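Local coordinates for protein malyl-CoA lyase/beta-methylmalyl-CoA lyase (Methylobacterium extorquens, PDB 5UGR) that belongs to the HpcH/HpaI aldolase/citrate lyase family, folds as a TIM barrel, assembles as a six-chain complex and binds a magnesium ion, at residues M101-K106 and G134-I139; L158-F163 and G221-D226; A32-D37 and S259-A264. All coordinates share one frame; numbering follows the deposited sequence. Where two conformers were deposited one is given.

Contact 1. Residues M101-K106 and G134-I139; sequences MILIPK and GFEVLI
Ile102 and Ile104 carry the polar contact, each bonding to the neighbouring strand 134-139 through both its N-H and its carbonyl. Ile102 N donates to Gly134 O (2.9 Å) and Ile102 O receives Glu136 N (2.9 Å). Two residues further on, Ile104 N meets Glu136 O (2.9 Å) and Ile104 O takes Leu138 N (3.0 Å), in a regular parallel register. Short CA-H...O contacts, such as that from Phe135 CA to Ile102 O, run between these bonds.

Side chains alternate between the two faces of the pair. On the face of Ile102, Ile104 and Phe135, the methyl Ile104 CD1 sits over the Phe135 ring in a CH-pi contact, offset toward the rim and 4.2 Å from the ring centroid. Helix 110-127 packs on the same ring through Val113, Ile116 and Thr120. On the face of Met101, Leu103 and Glu136, the Met101 chain bends at its last torsion (chi3 71°), bringing Met101 CE to 3.4 Å from Phe135 C. Leu103 CD1 touches the carboxylate atom Glu136 OE2 at 3.5 Å and also reaches Leu138 CD1 (3.9 Å). Glu136 OE2 is hydrogen-bonded to Ser162 OG on the next strand and lies near Glu17 OE1.

Just past the strand, Lys106 N bonds to the magnesium ligand Glu140, while Lys106 NZ is bridged to Asp81 and to Asp304 of the second subunit. The chemistry is therefore divided: backbone bonds set the register, apolar groups fill the helix-facing side, and inside the barrel the nearness of two acidic groups may favour a proton on one of them.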
ATOM      1  N   MET A 101     -25.113 -17.619  -9.576  1.00 13.71           N
ATOM      2  CA  MET A 101     -24.340 -16.617  -8.858  1.00 13.73           C
ATOM      3  C   MET A 101     -24.587 -16.696  -7.368  1.00 13.39           C
ATOM      4  O   MET A 101     -25.607 -17.227  -6.919  1.00 14.26           O
ATOM      5  CB  MET A 101     -24.712 -15.206  -9.334  1.00 14.13           C
ATOM      6  CG  MET A 101     -24.330 -14.915 -10.815  1.00 16.45           C
ATOM      7  SD  MET A 101     -24.590 -13.185 -11.277  1.00 17.17           S
ATOM      8  CE  MET A 101     -23.244 -12.448 -10.332  1.00 16.81           C
ATOM      9  N   ILE A 102     -23.636 -16.131  -6.625  1.00 13.06           N
ATOM     10  CA  ILE A 102     -23.784 -15.938  -5.175  1.00 13.38           C
ATOM     11  C   ILE A 102     -23.697 -14.436  -4.862  1.00 12.51           C
ATOM     12  O   ILE A 102     -22.796 -13.754  -5.401  1.00 12.69           O
ATOM     13  CB  ILE A 102     -22.680 -16.704  -4.411  1.00 12.43           C
ATOM     14  CG1 ILE A 102     -22.916 -18.218  -4.527  1.00 13.93           C
ATOM     15  CG2 ILE A 102     -22.623 -16.278  -2.950  1.00 13.65           C
ATOM     16  CD1 ILE A 102     -21.792 -19.094  -4.019  1.00 16.59           C
ATOM     17  N   LEU A 103     -24.674 -13.968  -4.106  1.00 12.66           N
ATOM     18  CA  LEU A 103     -24.738 -12.605  -3.578  1.00 11.46           C
ATOM     19  C   LEU A 103     -24.184 -12.664  -2.133  1.00 13.13           C
ATOM     20  O   LEU A 103     -24.752 -13.314  -1.244  1.00 13.19           O
ATOM     21  CB  LEU A 103     -26.157 -12.041  -3.633  1.00 13.15           C
ATOM     22  CG  LEU A 103     -26.442 -10.741  -2.900  1.00 13.64           C
ATOM     23  CD1 LEU A 103     -25.455  -9.649  -3.320  1.00 13.98           C
ATOM     24  CD2 LEU A 103     -27.869 -10.304  -3.181  1.00 14.19           C
ATOM     25  N   ILE A 104     -23.036 -12.002  -1.942  1.00 12.30           N
ATOM     26  CA  ILE A 104     -22.315 -12.025  -0.685  1.00 12.00           C
ATOM     27  C   ILE A 104     -22.736 -10.736   0.064  1.00 11.65           C
ATOM     28  O   ILE A 104     -22.524  -9.627  -0.442  1.00 12.12           O
ATOM     29  CB  ILE A 104     -20.797 -12.012  -0.851  1.00 12.83           C
ATOM     30  CG1 ILE A 104     -20.324 -13.117  -1.793  1.00 12.92           C
ATOM     31  CG2 ILE A 104     -20.108 -12.138   0.502  1.00 13.28           C
ATOM     32  CD1 ILE A 104     -18.866 -12.992  -2.221  1.00 13.64           C
ATOM     33  N   PRO A 105     -23.320 -10.854   1.259  1.00 11.49           N
ATOM     34  CA  PRO A 105     -23.807  -9.699   2.006  1.00 12.93           C
ATOM     35  C   PRO A 105     -22.722  -9.013   2.846  1.00 12.72           C
ATOM     36  O   PRO A 105     -21.702  -9.643   3.210  1.00 12.04           O
ATOM     37  CB  PRO A 105     -24.897 -10.317   2.911  1.00 14.82           C
ATOM     38  CG  PRO A 105     -24.288 -11.657   3.252  1.00 13.84           C
ATOM     39  CD  PRO A 105     -23.648 -12.120   1.970  1.00 12.55           C
ATOM     40  N   LYS A 106     -22.965  -7.715   3.097  1.00 12.41           N
ATOM     41  CA  LYS A 106     -22.204  -7.007   4.124  1.00 12.37           C
ATOM     42  C   LYS A 106     -20.717  -6.984   3.862  1.00 12.10           C
ATOM     43  O   LYS A 106     -19.896  -6.999   4.761  1.00 12.66           O
ATOM     44  CB  LYS A 106     -22.498  -7.509   5.535  1.00 12.42           C
ATOM     45  CG  LYS A 106     -23.962  -7.598   5.863  1.00 12.70           C
ATOM     46  CD  LYS A 106     -24.245  -8.111   7.245  1.00 13.57           C
ATOM     47  CE  LYS A 106     -23.446  -9.342   7.679  1.00 15.73           C
ATOM     48  NZ  LYS A 106     -23.965  -9.891   8.994  1.00 14.07           N
ATOM     49  N   GLY A 134     -20.704 -16.814 -10.723  1.00 13.38           N
ATOM     50  CA  GLY A 134     -20.281 -15.418 -10.582  1.00 13.06           C
ATOM     51  C   GLY A 134     -20.680 -14.887  -9.223  1.00 12.65           C
ATOM     52  O   GLY A 134     -21.587 -15.402  -8.599  1.00 13.74           O
ATOM     53  N   PHE A 135     -20.080 -13.764  -8.850  1.00 11.49           N
ATOM     54  CA  PHE A 135     -20.380 -13.103  -7.597  1.00 11.83           C
ATOM     55  C   PHE A 135     -21.019 -11.718  -7.810  1.00 11.99           C
ATOM     56  O   PHE A 135     -20.610 -10.910  -8.702  1.00 12.66           O
ATOM     57  CB  PHE A 135     -19.152 -12.904  -6.726  1.00 12.56           C
ATOM     58  CG  PHE A 135     -18.495 -14.157  -6.190  1.00 12.81           C
ATOM     59  CD1 PHE A 135     -19.170 -15.373  -6.060  1.00 13.26           C
ATOM     60  CD2 PHE A 135     -17.226 -14.090  -5.683  1.00 13.34           C
ATOM     61  CE1 PHE A 135     -18.560 -16.463  -5.479  1.00 14.21           C
ATOM     62  CE2 PHE A 135     -16.624 -15.191  -5.081  1.00 13.36           C
ATOM     63  CZ  PHE A 135     -17.304 -16.402  -4.996  1.00 14.84           C
ATOM     64  N   GLU A 136     -21.942 -11.400  -6.923  1.00 12.62           N
ATOM     65  CA  GLU A 136     -22.417 -10.034  -6.715  1.00 12.22           C
ATOM     66  C   GLU A 136     -22.099  -9.739  -5.239  1.00 11.43           C
ATOM     67  O   GLU A 136     -22.217 -10.598  -4.378  1.00 12.26           O
ATOM     68  CB  GLU A 136     -23.927  -9.912  -6.950  1.00 13.72           C
ATOM     69  CG  GLU A 136     -24.520  -8.527  -6.728  1.00 13.08           C
ATOM     70  CD  GLU A 136     -26.047  -8.535  -7.057  1.00 14.39           C
ATOM     71  OE1 GLU A 136     -26.385  -9.003  -8.188  1.00 15.22           O
ATOM     72  OE2 GLU A 136     -26.849  -8.110  -6.155  1.00 14.39           O
ATOM     73  N   VAL A 137     -21.676  -8.503  -4.956  1.00 11.42           N
ATOM     74  CA  VAL A 137     -21.441  -8.068  -3.582  1.00 12.86           C
ATOM     75  C   VAL A 137     -22.406  -6.996  -3.188  1.00 12.89           C
ATOM     76  O   VAL A 137     -22.718  -6.102  -3.960  1.00 14.21           O
ATOM     77  CB  VAL A 137     -19.991  -7.627  -3.366  1.00 16.70           C
ATOM     78  CG1 VAL A 137     -19.016  -8.771  -3.511  1.00 16.33           C
ATOM     79  CG2 VAL A 137     -19.661  -6.472  -4.154  1.00 21.60           C
ATOM     80  N   LEU A 138     -22.872  -7.082  -1.962  1.00 12.30           N
ATOM     81  CA  LEU A 138     -23.658  -6.020  -1.349  1.00 12.29           C
ATOM     82  C   LEU A 138     -22.750  -5.054  -0.607  1.00 12.21           C
ATOM     83  O   LEU A 138     -21.965  -5.481   0.289  1.00 12.83           O
ATOM     84  CB  LEU A 138     -24.679  -6.619  -0.384  1.00 13.91           C
ATOM     85  CG  LEU A 138     -26.105  -6.640  -0.881  1.00 13.14           C
ATOM     86  CD1 LEU A 138     -26.913  -7.743  -0.235  1.00 14.80           C
ATOM     87  CD2 LEU A 138     -26.758  -5.297  -0.713  1.00 14.00           C
ATOM     88  N   ILE A 139     -22.826  -3.781  -1.004  1.00 11.65           N
ATOM     89  CA  ILE A 139     -22.179  -2.673  -0.284  1.00 12.87           C
ATOM     90  C   ILE A 139     -23.315  -2.058   0.524  1.00 11.59           C
ATOM     91  O   ILE A 139     -24.193  -1.333  -0.014  1.00 13.19           O
ATOM     92  CB  ILE A 139     -21.512  -1.703  -1.265  1.00 12.86           C
ATOM     93  CG1 ILE A 139     -20.509  -2.412  -2.166  1.00 12.74           C
ATOM     94  CG2 ILE A 139     -20.867  -0.552  -0.483  1.00 14.87           C
ATOM     95  CD1 ILE A 139     -19.350  -3.027  -1.486  1.00 14.62           C
TER

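Contact 2. Residues L158-F163 and G221-D226; sequences LEAMSF and GLRPID
Glu159 and Arg223 meet twice, through the backbone and through their side chains. Arg223 N donates to Glu159 O, and the Arg223 guanidinium presents its end to one carboxylate oxygen, Glu159 OE2, in a salt bridge with NH1 at 2.9 Å and a second bond from NH2 at 3.1 Å. OE2 lies in the guanidinium plane and is met on its anti side, the carboxylate and guanidinium planes standing 77° apart. Arg12 also pairs with OE2, and Arg223 NE is taken by His14, so bonds from NE, NH1 and NH2 together restrict the rotation of the guanidinium.

Three further backbone bonds continue the parallel pairing. Met161 N goes to Arg223 O (3.0 Å), Ile225 N to Met161 O (2.9 Å) and Phe163 N to Ile225 O (2.9 Å). Ala160 N, by contrast, is buried here without any partner in the model; Leu222 CB lies 4.1 Å from it.

Other polar ends are satisfied by neighbours. Ser162 OG, which rests against Ile225 CB, bonds to Glu136 and Trp254. Asp226 OD1 is bound by Gln210 and OD2 pairs with Lys253. Asp226 OD1 also lies at the edge of the Phe163 ring, 3.6 Å from Phe163 CD2, with carboxylate and ring turned nearly coplanar (7°). Leu222 fills the start of the contact: its CD1 packs on Leu158 CD2 at 3.7 Å, the two side chains crossing at about a right angle, while its CD2 touches Leu158 O.

Helix 207-220 covers the face of Met161, Phe163 and Pro224, whereas Ser162 and Ile225 touch Glu17 of strand 16-21 on the other. Parallel neighbouring strands with helices packed on their outer face are the layout of a TIM barrel, here between its sixth and seventh strands.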
ATOM      1  N   LEU A 158     -16.178 -11.657  -9.746  1.00 11.99           N
ATOM      2  CA  LEU A 158     -17.025 -10.543  -9.402  1.00 11.88           C
ATOM      3  C   LEU A 158     -17.588  -9.880 -10.649  1.00 12.41           C
ATOM      4  O   LEU A 158     -16.855  -9.546 -11.589  1.00 14.62           O
ATOM      5  CB  LEU A 158     -16.246  -9.521  -8.549  1.00 13.11           C
ATOM      6  CG  LEU A 158     -17.058  -8.385  -7.934  1.00 13.42           C
ATOM      7  CD1 LEU A 158     -18.174  -8.917  -7.062  1.00 14.38           C
ATOM      8  CD2 LEU A 158     -16.119  -7.502  -7.089  1.00 14.84           C
ATOM      9  N   GLU A 159     -18.905  -9.712 -10.650  1.00 11.68           N
ATOM     10  CA  GLU A 159     -19.658  -9.125 -11.745  1.00 12.68           C
ATOM     11  C   GLU A 159     -20.437  -7.860 -11.451  1.00 11.56           C
ATOM     12  O   GLU A 159     -20.725  -7.104 -12.395  1.00 13.82           O
ATOM     13  CB  GLU A 159     -20.688 -10.111 -12.322  1.00 13.61           C
ATOM     14  CG  GLU A 159     -20.119 -11.439 -12.751  1.00 13.77           C
ATOM     15  CD  GLU A 159     -21.183 -12.360 -13.371  1.00 14.30           C
ATOM     16  OE1 GLU A 159     -20.920 -13.597 -13.382  1.00 16.48           O
ATOM     17  OE2 GLU A 159     -22.242 -11.834 -13.814  1.00 15.30           O
ATOM     18  N   ALA A 160     -20.778  -7.598 -10.192  1.00 11.98           N
ATOM     19  CA  ALA A 160     -21.808  -6.588  -9.883  1.00 12.12           C
ATOM     20  C   ALA A 160     -21.721  -6.217  -8.414  1.00 13.41           C
ATOM     21  O   ALA A 160     -21.291  -7.032  -7.588  1.00 12.91           O
ATOM     22  CB  ALA A 160     -23.183  -7.162 -10.178  1.00 12.82           C
ATOM     23  N   MET A 161     -22.163  -4.995  -8.108  1.00 12.54           N
ATOM     24  CA  MET A 161     -22.315  -4.542  -6.724  0.50 12.22           C
ATOM     25  C   MET A 161     -23.717  -3.964  -6.580  1.00 13.07           C
ATOM     26  O   MET A 161     -24.161  -3.205  -7.465  1.00 13.52           O
ATOM     27  CB  MET A 161     -21.284  -3.458  -6.339  0.50 12.46           C
ATOM     28  CG  MET A 161     -19.860  -3.692  -6.802  0.50 15.10           C
ATOM     29  SD  MET A 161     -18.661  -2.427  -6.253  0.50 18.22           S
ATOM     30  CE  MET A 161     -17.703  -3.569  -5.296  0.50 14.71           C
ATOM     31  N   SER A 162     -24.378  -4.332  -5.462  1.00 12.23           N
ATOM     32  CA  SER A 162     -25.652  -3.734  -5.122  1.00 12.54           C
ATOM     33  C   SER A 162     -25.484  -2.785  -3.936  1.00 11.26           C
ATOM     34  O   SER A 162     -24.811  -3.147  -2.974  1.00 12.72           O
ATOM     35  CB  SER A 162     -26.683  -4.786  -4.730  1.00 13.44           C
ATOM     36  OG  SER A 162     -27.214  -5.498  -5.856  1.00 13.21           O
ATOM     37  N   PHE A 163     -26.138  -1.598  -4.033  1.00 12.46           N
ATOM     38  CA  PHE A 163     -26.177  -0.630  -2.945  1.00 12.77           C
ATOM     39  C   PHE A 163     -27.320  -0.969  -2.026  1.00 12.18           C
ATOM     40  O   PHE A 163     -28.488  -0.717  -2.334  1.00 13.18           O
ATOM     41  CB  PHE A 163     -26.250   0.762  -3.489  1.00 13.66           C
ATOM     42  CG  PHE A 163     -26.444   1.798  -2.451  1.00 11.88           C
ATOM     43  CD1 PHE A 163     -25.600   1.842  -1.362  1.00 14.48           C
ATOM     44  CD2 PHE A 163     -27.546   2.675  -2.503  1.00 12.94           C
ATOM     45  CE1 PHE A 163     -25.820   2.789  -0.354  1.00 13.60           C
ATOM     46  CE2 PHE A 163     -27.736   3.637  -1.510  1.00 14.95           C
ATOM     47  CZ  PHE A 163     -26.902   3.665  -0.440  1.00 13.48           C
ATOM     48  N   GLY A 221     -15.162  -2.688 -14.291  1.00 13.93           N
ATOM     49  CA  GLY A 221     -15.887  -3.592 -15.197  1.00 14.46           C
ATOM     50  C   GLY A 221     -17.129  -4.284 -14.651  1.00 14.39           C
ATOM     51  O   GLY A 221     -17.548  -5.303 -15.208  1.00 16.97           O
ATOM     52  N   LEU A 222     -17.659  -3.757 -13.556  1.00 12.55           N
ATOM     53  CA  LEU A 222     -18.815  -4.353 -12.882  1.00 12.22           C
ATOM     54  C   LEU A 222     -20.123  -3.625 -13.167  1.00 13.02           C
ATOM     55  O   LEU A 222     -20.139  -2.453 -13.492  1.00 14.48           O
ATOM     56  CB  LEU A 222     -18.581  -4.349 -11.375  1.00 12.32           C
ATOM     57  CG  LEU A 222     -17.228  -4.832 -10.869  1.00 12.85           C
ATOM     58  CD1 LEU A 222     -17.121  -4.728  -9.355  1.00 14.01           C
ATOM     59  CD2 LEU A 222     -16.898  -6.221 -11.346  1.00 14.21           C
ATOM     60  N   ARG A 223     -21.254  -4.324 -12.927  1.00 11.86           N
ATOM     61  CA  ARG A 223     -22.595  -3.737 -13.016  1.00 12.72           C
ATOM     62  C   ARG A 223     -22.942  -3.007 -11.711  1.00 12.88           C
ATOM     63  O   ARG A 223     -22.943  -3.666 -10.672  1.00 12.77           O
ATOM     64  CB  ARG A 223     -23.636  -4.820 -13.295  1.00 14.27           C
ATOM     65  CG  ARG A 223     -23.389  -5.675 -14.523  1.00 15.69           C
ATOM     66  CD  ARG A 223     -24.536  -6.628 -14.777  1.00 17.49           C
ATOM     67  NE  ARG A 223     -24.656  -7.727 -13.854  1.00 15.34           N
ATOM     68  CZ  ARG A 223     -23.987  -8.887 -13.951  1.00 14.53           C
ATOM     69  NH1 ARG A 223     -24.257  -9.879 -13.066  1.00 15.98           N
ATOM     70  NH2 ARG A 223     -23.045  -9.056 -14.883  1.00 18.16           N
ATOM     71  N   PRO A 224     -23.298  -1.707 -11.774  1.00 13.63           N
ATOM     72  CA  PRO A 224     -23.789  -1.023 -10.581  1.00 13.98           C
ATOM     73  C   PRO A 224     -25.315  -1.161 -10.492  1.00 13.27           C
ATOM     74  O   PRO A 224     -26.044  -0.723 -11.411  1.00 13.21           O
ATOM     75  CB  PRO A 224     -23.400   0.436 -10.837  1.00 13.45           C
ATOM     76  CG  PRO A 224     -23.078   0.581 -12.288  1.00 16.17           C
ATOM     77  CD  PRO A 224     -23.132  -0.777 -12.922  1.00 15.07           C
ATOM     78  N   ILE A 225     -25.756  -1.709  -9.343  1.00 12.38           N
ATOM     79  CA  ILE A 225     -27.168  -2.037  -9.115  1.00 13.35           C
ATOM     80  C   ILE A 225     -27.636  -1.307  -7.871  1.00 12.14           C
ATOM     81  O   ILE A 225     -26.965  -1.323  -6.821  1.00 12.75           O
ATOM     82  CB  ILE A 225     -27.380  -3.574  -8.927  1.00 13.54           C
ATOM     83  CG1 ILE A 225     -26.711  -4.355 -10.068  1.00 13.21           C
ATOM     84  CG2 ILE A 225     -28.860  -3.867  -8.809  1.00 13.58           C
ATOM     85  CD1 ILE A 225     -27.230  -4.088 -11.443  1.00 15.18           C
ATOM     86  N   ASP A 226     -28.822  -0.676  -7.960  1.00 12.06           N
ATOM     87  CA  ASP A 226     -29.395   0.020  -6.808  1.00 14.33           C
ATOM     88  C   ASP A 226     -30.252  -0.949  -6.021  1.00 13.96           C
ATOM     89  O   ASP A 226     -30.901  -1.833  -6.606  1.00 13.92           O
ATOM     90  CB  ASP A 226     -30.241   1.202  -7.317  1.00 13.54           C
ATOM     91  CG  ASP A 226     -30.625   2.190  -6.233  1.00 14.55           C
ATOM     92  OD1 ASP A 226     -29.878   2.305  -5.223  1.00 14.81           O
ATOM     93  OD2 ASP A 226     -31.736   2.779  -6.385  1.00 15.65           O
TER

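Contact 3. Residues A32-D37 and S259-A264; sequences AASKAD and SQIDLA
Ile261 meets residues 34-36 with both its branches, and its torsions decide which branch goes where. CG2 stands anti to the backbone N and rests against the Lys35-Ala36 peptide, 3.6 Å from both Lys35 C and Ala36 N. The other branch is extended at chi2 (168°), which sends Ile261 CD1 to 4.0 Å from Ser34 CB.

Ser34 OG takes a chi1 of 76°, between its own N and carbonyl carbon; from there it accepts a weak bond from Ala36 N (3.3 Å) and also bonds to Ser31 O. At the exposed side, the straight chain of Lys35 crosses Asp262, Lys35 CD lying 3.9 Å from Asp262 OD1. The charged ends do not touch; a water joins them, accepting from Lys35 NZ (3.2 Å) and donating to Asp262 OD2 (2.6 Å). Lys35 O is held by Asn265 of the same helix as Ile261.

Inward, Ile261 also packs on Leu18 of strand 16-21 and Ala255 of strand 252-255. Helix 259-268, which follows the last barrel strand, is thus joined to the loop leading into the second strand, across the seam where first and eighth strands close a TIM barrel.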
ATOM      1  N   ALA A  32     -40.768 -17.884 -10.109  1.00 26.60           N
ATOM      2  CA  ALA A  32     -40.132 -18.509 -11.248  1.00 25.71           C
ATOM      3  C   ALA A  32     -40.786 -18.115 -12.559  1.00 24.49           C
ATOM      4  O   ALA A  32     -40.107 -18.111 -13.592  1.00 27.08           O
ATOM      5  CB  ALA A  32     -40.139 -20.028 -11.111  1.00 28.88           C
ATOM      6  N   ALA A  33     -42.062 -17.732 -12.514  1.00 26.78           N
ATOM      7  CA  ALA A  33     -42.780 -17.294 -13.706  1.00 29.89           C
ATOM      8  C   ALA A  33     -42.767 -15.769 -13.909  1.00 29.64           C
ATOM      9  O   ALA A  33     -43.428 -15.269 -14.824  1.00 33.33           O
ATOM     10  CB  ALA A  33     -44.224 -17.783 -13.619  1.00 32.08           C
ATOM     11  N   SER A  34     -42.043 -15.042 -13.055  1.00 26.77           N
ATOM     12  CA  SER A  34     -42.037 -13.588 -13.113  1.00 24.63           C
ATOM     13  C   SER A  34     -41.175 -13.100 -14.274  1.00 22.18           C
ATOM     14  O   SER A  34     -40.468 -13.850 -14.941  1.00 25.16           O
ATOM     15  CB  SER A  34     -41.543 -12.977 -11.817  1.00 25.92           C
ATOM     16  OG  SER A  34     -40.143 -13.091 -11.726  1.00 23.82           O
ATOM     17  N   LYS A  35     -41.278 -11.792 -14.469  1.00 21.29           N
ATOM     18  CA  LYS A  35     -40.512 -11.063 -15.468  1.00 20.33           C
ATOM     19  C   LYS A  35     -39.189 -10.470 -14.973  1.00 19.72           C
ATOM     20  O   LYS A  35     -38.535  -9.703 -15.687  1.00 19.95           O
ATOM     21  CB  LYS A  35     -41.384  -9.996 -16.111  1.00 21.46           C
ATOM     22  CG  LYS A  35     -42.561 -10.569 -16.918  1.00 25.81           C
ATOM     23  CD  LYS A  35     -43.397  -9.449 -17.471  1.00 32.09           C
ATOM     24  CE  LYS A  35     -44.645 -10.043 -18.129  1.00 38.94           C
ATOM     25  NZ  LYS A  35     -45.426  -8.940 -18.767  1.00 50.99           N
ATOM     26  N   ALA A  36     -38.744 -10.874 -13.804  1.00 17.65           N
ATOM     27  CA  ALA A  36     -37.449 -10.388 -13.283  1.00 17.15           C
ATOM     28  C   ALA A  36     -36.326 -10.931 -14.119  1.00 17.26           C
ATOM     29  O   ALA A  36     -36.346 -12.089 -14.549  1.00 20.73           O
ATOM     30  CB  ALA A  36     -37.265 -10.854 -11.867  1.00 16.97           C
ATOM     31  N   ASP A  37     -35.293 -10.104 -14.301  1.00 16.09           N
ATOM     32  CA  ASP A  37     -34.070 -10.553 -15.002  1.00 16.80           C
ATOM     33  C   ASP A  37     -33.220 -11.452 -14.134  1.00 16.02           C
ATOM     34  O   ASP A  37     -32.588 -12.398 -14.609  1.00 17.67           O
ATOM     35  CB  ASP A  37     -33.237  -9.368 -15.439  1.00 16.33           C
ATOM     36  CG  ASP A  37     -33.894  -8.493 -16.547  1.00 18.11           C
ATOM     37  OD1 ASP A  37     -34.758  -9.011 -17.294  1.00 18.51           O
ATOM     38  OD2 ASP A  37     -33.449  -7.324 -16.705  1.00 16.71           O
ATOM     39  N   SER A 259     -44.838  -5.668  -8.015  1.00 23.16           N
ATOM     40  CA  SER A 259     -45.132  -4.435  -8.765  1.00 25.04           C
ATOM     41  C   SER A 259     -43.897  -3.671  -9.234  1.00 20.90           C
ATOM     42  O   SER A 259     -43.941  -2.956 -10.213  1.00 23.01           O
ATOM     43  CB  SER A 259     -45.969  -3.489  -7.934  1.00 26.59           C
ATOM     44  OG  SER A 259     -45.247  -2.950  -6.803  1.00 27.22           O
ATOM     45  N   GLN A 260     -42.799  -3.875  -8.550  1.00 18.81           N
ATOM     46  CA  GLN A 260     -41.589  -3.146  -8.879  1.00 17.53           C
ATOM     47  C   GLN A 260     -40.815  -3.710 -10.073  1.00 18.05           C
ATOM     48  O   GLN A 260     -40.005  -3.013 -10.674  1.00 18.74           O
ATOM     49  CB  GLN A 260     -40.698  -3.021  -7.669  1.00 17.14           C
ATOM     50  CG  GLN A 260     -41.296  -2.186  -6.576  1.00 18.31           C
ATOM     51  CD  GLN A 260     -40.511  -2.199  -5.302  1.00 16.46           C
ATOM     52  OE1 GLN A 260     -39.678  -3.091  -5.053  1.00 17.23           O
ATOM     53  NE2 GLN A 260     -40.797  -1.241  -4.438  1.00 17.28           N
ATOM     54  N   ILE A 261     -41.115  -4.944 -10.451  1.00 16.33           N
ATOM     55  CA  ILE A 261     -40.421  -5.590 -11.561  1.00 17.07           C
ATOM     56  C   ILE A 261     -40.601  -4.861 -12.873  1.00 17.14           C
ATOM     57  O   ILE A 261     -39.604  -4.562 -13.547  1.00 17.92           O
ATOM     58  CB  ILE A 261     -40.852  -7.060 -11.709  1.00 19.18           C
ATOM     59  CG1 ILE A 261     -40.473  -7.881 -10.458  1.00 19.14           C
ATOM     60  CG2 ILE A 261     -40.219  -7.705 -12.927  1.00 20.11           C
ATOM     61  CD1 ILE A 261     -41.117  -9.256 -10.401  1.00 22.50           C
ATOM     62  N   ASP A 262     -41.852  -4.537 -13.236  1.00 18.02           N
ATOM     63  CA  ASP A 262     -42.106  -3.870 -14.516  1.00 19.26           C
ATOM     64  C   ASP A 262     -41.517  -2.453 -14.480  1.00 18.22           C
ATOM     65  O   ASP A 262     -41.042  -1.938 -15.507  1.00 19.87           O
ATOM     66  CB  ASP A 262     -43.608  -3.807 -14.811  1.00 20.84           C
ATOM     67  CG  ASP A 262     -44.179  -5.143 -15.279  1.00 29.23           C
ATOM     68  OD1 ASP A 262     -43.435  -6.104 -15.551  1.00 29.30           O
ATOM     69  OD2 ASP A 262     -45.415  -5.234 -15.324  1.00 32.16           O
ATOM     70  N   LEU A 263     -41.548  -1.827 -13.306  1.00 16.56           N
ATOM     71  CA  LEU A 263     -41.054  -0.446 -13.177  1.00 16.86           C
ATOM     72  C   LEU A 263     -39.535  -0.416 -13.444  1.00 18.72           C
ATOM     73  O   LEU A 263     -39.062   0.412 -14.221  1.00 19.29           O
ATOM     74  CB  LEU A 263     -41.387   0.202 -11.834  1.00 19.03           C
ATOM     75  CG  LEU A 263     -42.840   0.278 -11.419  1.00 20.01           C
ATOM     76  CD1 LEU A 263     -42.967   0.830 -10.035  1.00 21.73           C
ATOM     77  CD2 LEU A 263     -43.596   1.122 -12.405  1.00 25.65           C
ATOM     78  N   ALA A 264     -38.796  -1.370 -12.857  1.00 16.54           N
ATOM     79  CA  ALA A 264     -37.335  -1.466 -13.072  1.00 16.79           C
ATOM     80  C   ALA A 264     -37.047  -1.846 -14.501  1.00 15.08           C
ATOM     81  O   ALA A 264     -36.151  -1.250 -15.152  1.00 17.01           O
ATOM     82  CB  ALA A 264     -36.701  -2.455 -12.112  1.00 16.81           C
TER
HETATM   83  O   HOH W   1     -46.569  -7.350 -16.265  1.00 50.54           O

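Overall arrangement
From the N terminus, the loop 32-37 opens contact 3, which closes only when the chain reaches helix 259-268, more than 220 residues later. Contacts 1 and 2 are both nested inside that long loop and follow one another in series. Contact 1 closes the beta-alpha-beta unit of strand 101-104, helix 110-127 and strand 134-139; contact 2 then spans a longer excursion from strand 158-163 to strand 223-226. Because strands 134-139 and 158-163 are neighbours, the two contacts touch and join the fourth through seventh strands of one barrel. Contact 3 stands apart, its centre about 20 Å from that of contact 1, and links the early and late parts of the barrel outside the sheet.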